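Local coordinates for protein putative N-acetylmuramoyl-L-alanine amidase,autolysin cwp6 (Peptoclostridium difficile, PDB 5J72) that probably cleaves the amide bond between N-acetylmuramoyl groups and L-alanine in peptidoglycan, using a zinc-dependent amidase domain, and anchors to the cell wall through three CWB2 modules, at residues A[152-165]-A[177-189]. Sequence-based numbering, arbitrary orientation.
Sequences WKDGSSKVVIVNGE and ASTYDAPILLANK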
ATOM      1  N   TRP A 152     -12.966  16.887  -0.147  1.00 16.53           N
ATOM      2  CA  TRP A 152     -14.025  17.679   0.576  1.00 17.64           C
ATOM      3  C   TRP A 152     -13.958  19.115   0.089  1.00 17.53           C
ATOM      4  O   TRP A 152     -13.951  20.085   0.869  1.00 16.79           O
ATOM      5  CB  TRP A 152     -13.736  17.590   2.133  1.00 14.17           C
ATOM      6  CG  TRP A 152     -13.928  16.197   2.609  1.00 17.11           C
ATOM      7  CD1 TRP A 152     -15.074  15.653   3.142  1.00 17.44           C
ATOM      8  CD2 TRP A 152     -12.951  15.117   2.569  1.00 17.69           C
ATOM      9  NE1 TRP A 152     -14.863  14.314   3.455  1.00 18.77           N
ATOM     10  CE2 TRP A 152     -13.568  13.967   3.110  1.00 21.27           C
ATOM     11  CE3 TRP A 152     -11.629  15.019   2.120  1.00 17.04           C
ATOM     12  CZ2 TRP A 152     -12.890  12.731   3.234  1.00 19.27           C
ATOM     13  CZ3 TRP A 152     -10.957  13.793   2.222  1.00 17.06           C
ATOM     14  CH2 TRP A 152     -11.585  12.672   2.783  1.00 15.60           C
ATOM     15  N   LYS A 153     -13.954  19.287  -1.239  1.00 16.29           N
ATOM     16  CA  LYS A 153     -13.849  20.650  -1.785  1.00 16.94           C
ATOM     17  C   LYS A 153     -15.092  21.462  -1.382  1.00 18.97           C
ATOM     18  O   LYS A 153     -15.014  22.671  -1.112  1.00 17.10           O
ATOM     19  CB  LYS A 153     -13.750  20.574  -3.324  1.00 15.48           C
ATOM     20  CG  LYS A 153     -13.615  21.974  -3.932  1.00 21.89           C
ATOM     21  CD  LYS A 153     -12.301  22.566  -3.506  1.00 34.74           C
ATOM     22  CE  LYS A 153     -12.130  23.968  -4.034  1.00 50.11           C
ATOM     23  N   ASP A 154     -16.214  20.782  -1.292  1.00 14.48           N
ATOM     24  CA  ASP A 154     -17.448  21.478  -0.943  1.00 20.21           C
ATOM     25  C   ASP A 154     -17.653  21.556   0.567  1.00 23.17           C
ATOM     26  O   ASP A 154     -18.748  21.944   1.016  1.00 20.13           O
ATOM     27  CB  ASP A 154     -18.664  20.738  -1.569  1.00 23.28           C
ATOM     28  CG  ASP A 154     -18.738  19.269  -1.180  1.00 27.99           C
ATOM     29  OD1 ASP A 154     -19.838  18.741  -1.104  1.00 31.79           O
ATOM     30  OD2 ASP A 154     -17.686  18.665  -0.937  1.00 29.21           O
ATOM     31  N   GLY A 155     -16.669  21.153   1.341  1.00 17.41           N
ATOM     32  CA  GLY A 155     -16.780  21.306   2.798  1.00 16.70           C
ATOM     33  C   GLY A 155     -17.023  19.995   3.521  1.00 20.47           C
ATOM     34  O   GLY A 155     -17.170  18.943   2.902  1.00 18.41           O
ATOM     35  N   SER A 156     -17.090  20.049   4.861  1.00 17.66           N
ATOM     36  CA  SER A 156     -17.344  18.818   5.626  1.00 17.09           C
ATOM     37  C   SER A 156     -17.991  19.203   6.952  1.00 19.51           C
ATOM     38  O   SER A 156     -17.456  20.118   7.606  1.00 20.61           O
ATOM     39  CB  SER A 156     -16.023  18.103   5.932  1.00 21.20           C
ATOM     40  OG  SER A 156     -16.367  16.826   6.472  1.00 20.51           O
ATOM     41  N   SER A 157     -19.069  18.515   7.386  1.00 18.30           N
ATOM     42  CA  SER A 157     -19.647  18.966   8.672  1.00 18.44           C
ATOM     43  C   SER A 157     -18.803  18.490   9.851  1.00 19.40           C
ATOM     44  O   SER A 157     -18.884  19.065  10.924  1.00 18.38           O
ATOM     45  CB  SER A 157     -21.100  18.504   8.798  1.00 23.91           C
ATOM     46  OG  SER A 157     -21.089  17.093   8.817  1.00 33.43           O
ATOM     47  N   LYS A 158     -17.991  17.455   9.659  1.00 18.73           N
ATOM     48  CA  LYS A 158     -17.098  16.966  10.716  1.00 16.27           C
ATOM     49  C   LYS A 158     -15.649  16.962  10.223  1.00 20.09           C
ATOM     50  O   LYS A 158     -15.400  16.795   9.009  1.00 18.67           O
ATOM     51  CB  LYS A 158     -17.418  15.524  11.109  1.00 17.34           C
ATOM     52  CG  LYS A 158     -18.790  15.373  11.795  1.00 23.26           C
ATOM     53  CD  LYS A 158     -19.088  13.849  12.075  1.00 26.03           C
ATOM     54  CE  LYS A 158     -20.004  13.637  13.259  1.00 31.75           C
ATOM     55  NZ  LYS A 158     -21.339  14.078  12.935  1.00 42.51           N
ATOM     56  N   VAL A 159     -14.717  17.171  11.126  1.00 17.78           N
ATOM     57  CA  VAL A 159     -13.289  17.083  10.857  1.00 16.28           C
ATOM     58  C   VAL A 159     -12.694  16.300  12.012  1.00 20.65           C
ATOM     59  O   VAL A 159     -13.004  16.607  13.174  1.00 18.88           O
ATOM     60  CB  VAL A 159     -12.553  18.461  10.752  1.00 16.94           C
ATOM     61  CG1 VAL A 159     -11.037  18.255  10.510  1.00 15.87           C
ATOM     62  CG2 VAL A 159     -13.159  19.308   9.601  1.00 18.43           C
ATOM     63  N   VAL A 160     -11.828  15.315  11.703  1.00 18.68           N
ATOM     64  CA  VAL A 160     -11.134  14.566  12.738  1.00 17.50           C
ATOM     65  C   VAL A 160      -9.785  15.209  12.912  1.00 19.58           C
ATOM     66  O   VAL A 160      -9.111  15.565  11.942  1.00 21.05           O
ATOM     67  CB  VAL A 160     -11.019  13.088  12.349  1.00 18.19           C
ATOM     68  CG1 VAL A 160     -10.101  12.302  13.370  1.00 18.27           C
ATOM     69  CG2 VAL A 160     -12.420  12.501  12.303  1.00 17.13           C
ATOM     70  N   ILE A 161      -9.346  15.344  14.160  1.00 18.78           N
ATOM     71  CA  ILE A 161      -8.034  15.957  14.368  1.00 17.12           C
ATOM     72  C   ILE A 161      -7.162  14.976  15.182  1.00 22.41           C
ATOM     73  O   ILE A 161      -7.657  14.376  16.125  1.00 22.98           O
ATOM     74  CB  ILE A 161      -8.279  17.231  15.238  1.00 22.22           C
ATOM     75  CG1 ILE A 161      -8.893  18.387  14.368  1.00 24.98           C
ATOM     76  CG2 ILE A 161      -6.923  17.650  15.829  1.00 25.02           C
ATOM     77  CD1 ILE A 161      -7.830  19.129  13.572  1.00 24.30           C
ATOM     78  N   VAL A 162      -5.936  14.847  14.803  1.00 21.33           N
ATOM     79  CA  VAL A 162      -4.955  13.955  15.460  1.00 23.02           C
ATOM     80  C   VAL A 162      -3.741  14.835  15.638  1.00 22.36           C
ATOM     81  O   VAL A 162      -3.535  15.746  14.865  1.00 23.37           O
ATOM     82  CB  VAL A 162      -4.660  12.795  14.475  1.00 25.44           C
ATOM     83  CG1 VAL A 162      -3.350  12.128  14.809  1.00 33.41           C
ATOM     84  CG2 VAL A 162      -5.857  11.799  14.501  1.00 28.44           C
ATOM     85  N   ASN A 163      -2.953  14.569  16.665  1.00 24.31           N
ATOM     86  CA  ASN A 163      -1.701  15.281  16.857  1.00 24.49           C
ATOM     87  C   ASN A 163      -0.763  14.875  15.766  1.00 28.66           C
ATOM     88  O   ASN A 163      -0.491  13.666  15.651  1.00 32.63           O
ATOM     89  CB  ASN A 163      -1.110  14.872  18.213  1.00 30.91           C
ATOM     90  CG  ASN A 163       0.225  15.541  18.501  1.00 33.10           C
ATOM     91  OD1 ASN A 163       1.077  15.686  17.618  1.00 31.48           O
ATOM     92  ND2 ASN A 163       0.451  16.031  19.748  1.00 32.73           N
ATOM     93  N   GLY A 164      -0.225  15.830  14.990  1.00 28.60           N
ATOM     94  CA  GLY A 164       0.597  15.500  13.834  1.00 32.28           C
ATOM     95  C   GLY A 164       1.971  14.916  14.098  1.00 38.51           C
ATOM     96  O   GLY A 164       2.529  14.301  13.200  1.00 37.68           O
ATOM     97  N   GLU A 165       2.538  15.118  15.301  1.00 43.64           N
ATOM     98  CA  GLU A 165       3.873  14.556  15.597  1.00 48.79           C
ATOM     99  C   GLU A 165       3.694  13.303  16.437  1.00 48.26           C
ATOM    100  O   GLU A 165       4.668  12.638  16.708  1.00 50.43           O
ATOM    101  CB  GLU A 165       4.785  15.607  16.303  1.00 55.62           C
ATOM    102  CG  GLU A 165       4.768  16.991  15.638  1.00 64.03           C
ATOM    103  CD  GLU A 165       5.459  17.050  14.264  1.00 72.32           C
ATOM    104  OE1 GLU A 165       6.033  16.022  13.842  1.00 76.35           O
ATOM    105  OE2 GLU A 165       5.427  18.130  13.607  1.00 69.33           O
ATOM    106  N   ALA A 177     -13.052   8.268  10.656  1.00 17.42           N
ATOM    107  CA  ALA A 177     -13.171   9.374   9.706  1.00 16.86           C
ATOM    108  C   ALA A 177     -13.972   8.939   8.487  1.00 17.33           C
ATOM    109  O   ALA A 177     -14.772   9.736   7.982  1.00 17.69           O
ATOM    110  CB  ALA A 177     -11.779   9.854   9.256  1.00 16.59           C
ATOM    111  N   SER A 178     -13.800   7.688   8.037  1.00 19.70           N
ATOM    112  CA  SER A 178     -14.538   7.198   6.879  1.00 18.38           C
ATOM    113  C   SER A 178     -16.009   7.025   7.213  1.00 22.50           C
ATOM    114  O   SER A 178     -16.875   7.282   6.361  1.00 22.43           O
ATOM    115  CB  SER A 178     -13.991   5.850   6.397  1.00 23.19           C
ATOM    116  OG  SER A 178     -12.566   5.922   6.294  0.79 27.28           O
ATOM    117  N   THR A 179     -16.318   6.588   8.449  1.00 18.99           N
ATOM    118  CA  THR A 179     -17.715   6.453   8.828  1.00 17.95           C
ATOM    119  C   THR A 179     -18.394   7.844   8.843  1.00 20.32           C
ATOM    120  O   THR A 179     -19.565   7.956   8.456  1.00 23.90           O
ATOM    121  CB  THR A 179     -17.789   5.831  10.256  1.00 21.53           C
ATOM    122  OG1 THR A 179     -17.280   4.478  10.138  1.00 21.58           O
ATOM    123  CG2 THR A 179     -19.215   5.787  10.782  1.00 23.76           C
ATOM    124  N   TYR A 180     -17.658   8.878   9.287  1.00 19.52           N
ATOM    125  CA  TYR A 180     -18.189  10.246   9.253  1.00 23.21           C
ATOM    126  C   TYR A 180     -18.100  10.872   7.834  1.00 27.09           C
ATOM    127  O   TYR A 180     -18.715  11.917   7.593  1.00 29.89           O
ATOM    128  CB  TYR A 180     -17.312  11.174  10.086  1.00 22.10           C
ATOM    129  CG  TYR A 180     -17.240  10.930  11.579  1.00 22.87           C
ATOM    130  CD1 TYR A 180     -18.329  10.424  12.279  1.00 22.10           C
ATOM    131  CD2 TYR A 180     -16.101  11.252  12.292  1.00 20.57           C
ATOM    132  CE1 TYR A 180     -18.277  10.247  13.664  1.00 22.50           C
ATOM    133  CE2 TYR A 180     -16.039  11.090  13.677  1.00 23.01           C
ATOM    134  CZ  TYR A 180     -17.130  10.593  14.346  1.00 23.16           C
ATOM    135  OH  TYR A 180     -17.012  10.492  15.699  1.00 24.78           O
ATOM    136  N   ASP A 181     -17.296  10.283   6.960  1.00 26.12           N
ATOM    137  CA  ASP A 181     -16.979  10.836   5.614  1.00 27.89           C
ATOM    138  C   ASP A 181     -16.348  12.218   5.888  1.00 27.39           C
ATOM    139  O   ASP A 181     -16.821  13.261   5.462  1.00 24.06           O
ATOM    140  CB  ASP A 181     -18.237  10.910   4.708  1.00 34.47           C
ATOM    141  CG  ASP A 181     -17.907  11.328   3.262  1.00 43.53           C
ATOM    142  OD1 ASP A 181     -16.689  11.276   2.870  1.00 39.84           O
ATOM    143  OD2 ASP A 181     -18.849  11.710   2.534  1.00 47.97           O
ATOM    144  N   ALA A 182     -15.250  12.192   6.642  1.00 19.80           N
ATOM    145  CA  ALA A 182     -14.550  13.389   7.069  1.00 17.89           C
ATOM    146  C   ALA A 182     -13.053  13.282   6.853  1.00 18.39           C
ATOM    147  O   ALA A 182     -12.515  12.187   6.880  1.00 19.61           O
ATOM    148  CB  ALA A 182     -14.758  13.550   8.576  1.00 17.77           C
ATOM    149  N   PRO A 183     -12.388  14.404   6.638  1.00 15.19           N
ATOM    150  CA  PRO A 183     -10.954  14.357   6.491  1.00 15.59           C
ATOM    151  C   PRO A 183     -10.285  14.391   7.905  1.00 18.34           C
ATOM    152  O   PRO A 183     -10.935  14.773   8.911  1.00 17.62           O
ATOM    153  CB  PRO A 183     -10.621  15.663   5.761  1.00 15.37           C
ATOM    154  CG  PRO A 183     -11.672  16.644   6.304  1.00 13.95           C
ATOM    155  CD  PRO A 183     -12.953  15.762   6.415  1.00 15.27           C
ATOM    156  N   ILE A 184      -9.017  14.031   7.952  1.00 16.85           N
ATOM    157  CA  ILE A 184      -8.264  14.125   9.177  1.00 18.25           C
ATOM    158  C   ILE A 184      -7.295  15.315   8.954  1.00 16.18           C
ATOM    159  O   ILE A 184      -6.547  15.352   7.960  1.00 18.25           O
ATOM    160  CB  ILE A 184      -7.453  12.847   9.414  1.00 16.51           C
ATOM    161  CG1 ILE A 184      -8.410  11.707   9.820  1.00 18.51           C
ATOM    162  CG2 ILE A 184      -6.312  13.172  10.443  1.00 18.01           C
ATOM    163  CD1 ILE A 184      -7.779  10.260   9.848  1.00 18.03           C
ATOM    164  N   LEU A 185      -7.335  16.299   9.846  1.00 17.03           N
ATOM    165  CA  LEU A 185      -6.359  17.390   9.763  1.00 16.75           C
ATOM    166  C   LEU A 185      -5.451  17.259  11.032  1.00 20.15           C
ATOM    167  O   LEU A 185      -5.804  16.551  11.966  1.00 20.32           O
ATOM    168  CB  LEU A 185      -6.997  18.824   9.786  1.00 17.47           C
ATOM    169  CG  LEU A 185      -7.845  19.101   8.534  1.00 20.41           C
ATOM    170  CD1 LEU A 185      -8.511  20.503   8.661  1.00 20.38           C
ATOM    171  CD2 LEU A 185      -7.013  18.965   7.213  1.00 18.44           C
ATOM    172  N   LEU A 186      -4.361  17.989  11.054  1.00 20.01           N
ATOM    173  CA  LEU A 186      -3.409  17.801  12.144  1.00 21.94           C
ATOM    174  C   LEU A 186      -3.205  18.997  13.065  1.00 23.59           C
ATOM    175  O   LEU A 186      -3.192  20.147  12.617  1.00 23.76           O
ATOM    176  CB  LEU A 186      -2.033  17.473  11.486  1.00 22.10           C
ATOM    177  CG  LEU A 186      -2.080  16.271  10.532  1.00 21.68           C
ATOM    178  CD1 LEU A 186      -0.739  16.092   9.863  1.00 23.83           C
ATOM    179  CD2 LEU A 186      -2.519  15.021  11.272  1.00 18.15           C
ATOM    180  N   ALA A 187      -3.003  18.683  14.354  1.00 24.79           N
ATOM    181  CA  ALA A 187      -2.771  19.676  15.399  1.00 26.03           C
ATOM    182  C   ALA A 187      -1.417  19.385  16.110  1.00 31.60           C
ATOM    183  O   ALA A 187      -0.814  18.326  15.899  1.00 29.81           O
ATOM    184  CB  ALA A 187      -3.847  19.537  16.444  1.00 26.90           C
ATOM    185  N   ASN A 188      -0.976  20.359  16.923  1.00 32.58           N
ATOM    186  CA  ASN A 188       0.160  20.205  17.812  1.00 35.37           C
ATOM    187  C   ASN A 188      -0.505  20.002  19.155  1.00 36.49           C
ATOM    188  O   ASN A 188      -1.733  20.154  19.269  1.00 33.18           O
ATOM    189  CB  ASN A 188       1.036  21.431  17.793  1.00 35.47           C
ATOM    190  CG  ASN A 188       1.835  21.462  16.523  1.00 34.50           C
ATOM    191  OD1 ASN A 188       2.448  20.445  16.167  1.00 38.27           O
ATOM    192  ND2 ASN A 188       1.911  22.543  15.784  1.00 34.31           N
ATOM    193  N   LYS A 189       0.247  19.666  20.197  1.00 33.83           N
ATOM    194  CA  LYS A 189      -0.422  19.417  21.468  1.00 32.99           C
ATOM    195  C   LYS A 189      -1.146  20.627  22.019  1.00 31.20           C
ATOM    196  O   LYS A 189      -2.231  20.476  22.615  1.00 32.39           O
ATOM    197  CB  LYS A 189       0.620  18.968  22.544  1.00 38.45           C
ATOM    198  CG  LYS A 189      -0.043  18.637  23.864  1.00 45.36           C
ATOM    199  CD  LYS A 189       0.982  18.430  24.978  1.00 54.55           C
ATOM    200  CE  LYS A 189       0.233  18.070  26.231  1.00 64.99           C
ATOM    201  NZ  LYS A 189       1.149  17.995  27.404  1.00 76.18           N
TER
HETATM  202  O   HOH W   1     -18.569  14.943   7.839  1.00 30.28           O
HETATM  203  O   HOH W   2       4.867  20.774  14.410  1.00 59.79           O
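Val160 N donates to Pro183 O (3.0 Å), and Val160 O accepts from Leu185 N (2.8 Å). These bonds begin a ladder between parallel strands 158-163 and 184-187. Val162 N bonds weakly to Leu185 O, and Val162 O takes Ala187 N. Gly164 N closes the ladder on Ala187 O (2.7 Å).

Before strand 158-163 begins, Trp152 NE1 donates to Asp181 O (3.0 Å), approaching from above the carbonyl plane. Asp181, with positive phi, ends helix 174-180 in a Schellman motif. Its side chain lies near a bound calcium ion. Ser156 OG donates to Lys158 O (2.7 Å), which holds it beside Pro183 CD. Water 1 bridges Ser156 OG and Lys158 N to Tyr180 O. Water 2 links Glu165 OE2 to Asn188 OD1, while Asp191 holds Asn188 ND2.

Pro183 CD sits 3.7 Å from the centroid of the Trp152 five-membered ring, almost on the normal, in a CH-pi contact. Lys158 crosses Tyr180 at about a right angle, with CD over one ring face. With CG1 anti to the backbone N (chi1 172°), Val160 turns CG2 to the ring edge, 3.9 Å from Tyr180 CD2. Val160 and Ile184 lie side by side on one sheet face. Ile161 and Leu185 share the other; Ile161 CG2 also reaches Ala187 CB (3.7 Å), and Val159 CG1 packs on Leu185 CG.

The pair belongs to a CWB2 beta-alpha-beta unit connected by helix 174-180. Strand 184-187 is outermost in a four-stranded parallel sheet; strand 207-211 flanks 158-163 on its other side. Helix 140-151 touches Pro183 and Leu186, while helix 375-387 packs against Ala177 and Ile184.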